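Local coordinates for protein phosphoserine phosphatase RsbX (Bacillus subtilis, PDB 3W40) that dephosphorylates RsbS as a PPM-type serine phosphatase and negatively regulates sigma-B activity, at residues H154-N159 and R187-T192. Residues are numbered along the deposited sequence; the frame is centred on the assembly and turned at random.
Sequences HTDGLN and RKDDLT. With MG (magnesium ion), chain C.
D156 OD1 and D189 OD2 grip one magnesium ion from the two sides of the contact, at 2.0 Å from D156 OD1 and 2.1 Å from D189 OD2. This is a metal site of the PPM (PP2C-type) phosphatase fold, at the ends of strands 150-154 and 191-198. D44 also binds the ion, and three waters complete its six ligands. The carboxylate planes are turned 64° apart. The ion bridges the two negative oxygens and probably offsets their repulsion. D156 OD2 accepts from metal-bound water 1, and D189 OD1 probably from water 3. The third, water 4, donates to D190 O.

Nearer the strands, T155 N donates to T192 O at 3.0 Å, joining the two strand ends. T155 OG1 and T192 OG1 both hydrogen-bond D27. T155 to L158 form a type I beta turn. T155 O accepts L158 N and H154 ND1 from opposite faces of its carbonyl plane. G157 lets the backbones close in, its CA 3.2 Å from D190 O. With CG anti to N (chi1 -170°), the L191 side chain lies along the turn, CD1 3.4 Å from G157 O and CG 4.0 Å from L158 CB. Water 2 donates to G157 O and accepts from D189 N.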
loop_
_atom_site.group_PDB
_atom_site.type_symbol
_atom_site.label_atom_id
_atom_site.label_comp_id
_atom_site.label_asym_id
_atom_site.label_seq_id
_atom_site.Cartn_x
_atom_site.Cartn_y
_atom_site.Cartn_z
ATOM N N HIS A 154 -0.590 -1.035 -4.355
ATOM C CA HIS A 154 -1.895 -1.459 -4.831
ATOM C C HIS A 154 -2.147 -2.950 -4.588
ATOM O O HIS A 154 -1.201 -3.759 -4.603
ATOM C CB HIS A 154 -2.077 -1.113 -6.310
ATOM C CG HIS A 154 -1.227 -1.900 -7.264
ATOM N ND1 HIS A 154 -1.566 -3.169 -7.701
ATOM C CD2 HIS A 154 -0.067 -1.581 -7.895
ATOM C CE1 HIS A 154 -0.681 -3.563 -8.602
ATOM N NE2 HIS A 154 0.251 -2.635 -8.715
ATOM N N THR A 155 -3.431 -3.302 -4.361
ATOM C CA THR A 155 -3.829 -4.675 -4.273
ATOM C C THR A 155 -3.903 -5.272 -5.682
ATOM O O THR A 155 -3.878 -4.591 -6.729
ATOM C CB THR A 155 -5.149 -4.862 -3.502
ATOM O OG1 THR A 155 -6.174 -4.172 -4.189
ATOM C CG2 THR A 155 -4.955 -4.405 -2.122
ATOM N N ASP A 156 -4.105 -6.569 -5.678
ATOM C CA ASP A 156 -4.198 -7.338 -6.943
ATOM C C ASP A 156 -5.424 -7.052 -7.789
ATOM O O ASP A 156 -5.482 -7.465 -8.925
ATOM C CB ASP A 156 -4.020 -8.829 -6.729
ATOM C CG ASP A 156 -5.110 -9.437 -5.848
ATOM O OD1 ASP A 156 -6.049 -8.739 -5.404
ATOM O OD2 ASP A 156 -5.084 -10.698 -5.679
ATOM N N GLY A 157 -6.383 -6.308 -7.247
ATOM C CA GLY A 157 -7.507 -5.842 -8.052
ATOM C C GLY A 157 -7.099 -4.847 -9.135
ATOM O O GLY A 157 -7.855 -4.676 -10.101
ATOM N N LEU A 158 -5.903 -4.229 -8.990
ATOM C CA LEU A 158 -5.421 -3.299 -10.024
ATOM C C LEU A 158 -4.408 -4.033 -10.871
ATOM O O LEU A 158 -3.383 -4.450 -10.345
ATOM C CB LEU A 158 -4.794 -2.091 -9.357
ATOM C CG LEU A 158 -4.246 -1.053 -10.359
ATOM C CD1 LEU A 158 -5.309 -0.376 -11.195
ATOM C CD2 LEU A 158 -3.441 0.001 -9.644
ATOM N N ASN A 159 -4.698 -4.218 -12.141
ATOM C CA ASN A 159 -3.812 -4.977 -13.020
ATOM C C ASN A 159 -3.495 -4.076 -14.230
ATOM O O ASN A 159 -4.319 -3.885 -15.130
ATOM C CB ASN A 159 -4.519 -6.289 -13.419
ATOM C CG ASN A 159 -3.764 -7.080 -14.489
ATOM O OD1 ASN A 159 -4.366 -7.850 -15.255
ATOM N ND2 ASN A 159 -2.446 -6.927 -14.522
ATOM N N ARG A 187 -14.220 -3.841 -12.243
ATOM C CA ARG A 187 -14.533 -4.282 -10.867
ATOM C C ARG A 187 -14.574 -5.818 -10.674
ATOM O O ARG A 187 -15.430 -6.346 -9.972
ATOM C CB ARG A 187 -15.835 -3.614 -10.371
ATOM C CG ARG A 187 -15.779 -2.087 -10.479
ATOM C CD ARG A 187 -17.047 -1.419 -10.050
ATOM N NE ARG A 187 -17.330 -1.763 -8.673
ATOM C CZ ARG A 187 -18.399 -1.349 -8.002
ATOM N NH1 ARG A 187 -19.288 -0.561 -8.589
ATOM N NH2 ARG A 187 -18.570 -1.717 -6.747
ATOM N N LYS A 188 -13.630 -6.535 -11.268
ATOM C CA LYS A 188 -13.503 -7.996 -11.098
ATOM C C LYS A 188 -13.095 -8.418 -9.676
ATOM O O LYS A 188 -13.409 -9.519 -9.243
ATOM C CB LYS A 188 -12.463 -8.538 -12.060
ATOM C CG LYS A 188 -12.580 -10.013 -12.376
ATOM C CD LYS A 188 -12.004 -10.271 -13.757
ATOM C CE LYS A 188 -12.750 -9.463 -14.845
ATOM N NZ LYS A 188 -13.796 -10.258 -15.548
ATOM N N ASP A 189 -12.364 -7.553 -8.972
ATOM C CA ASP A 189 -11.966 -7.817 -7.596
ATOM C C ASP A 189 -12.060 -6.480 -6.882
ATOM O O ASP A 189 -12.129 -5.445 -7.537
ATOM C CB ASP A 189 -10.523 -8.293 -7.554
ATOM C CG ASP A 189 -10.075 -8.790 -6.141
ATOM O OD1 ASP A 189 -10.963 -8.983 -5.248
ATOM O OD2 ASP A 189 -8.840 -8.940 -5.930
ATOM N N ASP A 190 -12.041 -6.504 -5.551
ATOM C CA ASP A 190 -11.772 -5.255 -4.786
ATOM C C ASP A 190 -10.485 -4.619 -5.295
ATOM O O ASP A 190 -9.542 -5.333 -5.596
ATOM C CB ASP A 190 -11.575 -5.585 -3.326
ATOM C CG ASP A 190 -12.823 -6.220 -2.685
ATOM O OD1 ASP A 190 -13.971 -5.918 -3.070
ATOM O OD2 ASP A 190 -12.652 -7.048 -1.765
ATOM N N LEU A 191 -10.459 -3.281 -5.375
ATOM C CA LEU A 191 -9.306 -2.599 -5.960
ATOM C C LEU A 191 -8.983 -1.465 -5.003
ATOM O O LEU A 191 -9.842 -0.599 -4.780
ATOM C CB LEU A 191 -9.704 -2.116 -7.357
ATOM C CG LEU A 191 -8.605 -1.562 -8.282
ATOM C CD1 LEU A 191 -9.068 -1.494 -9.711
ATOM C CD2 LEU A 191 -8.064 -0.206 -7.879
ATOM N N THR A 192 -7.756 -1.464 -4.482
ATOM C CA THR A 192 -7.282 -0.429 -3.562
ATOM C C THR A 192 -5.919 0.043 -3.986
ATOM O O THR A 192 -5.072 -0.785 -4.312
ATOM C CB THR A 192 -7.179 -0.943 -2.129
ATOM O OG1 THR A 192 -8.448 -1.454 -1.715
ATOM C CG2 THR A 192 -6.794 0.149 -1.145
HETATM MG MG MG C . -7.655 -8.986 -4.225
HETATM O O HOH W 1 -7.371 -11.104 -4.381
HETATM O O HOH W 2 -10.559 -5.384 -10.423
HETATM O O HOH W 3 -9.367 -9.539 -3.181
HETATM O O HOH W 4 -7.995 -6.969 -3.921
#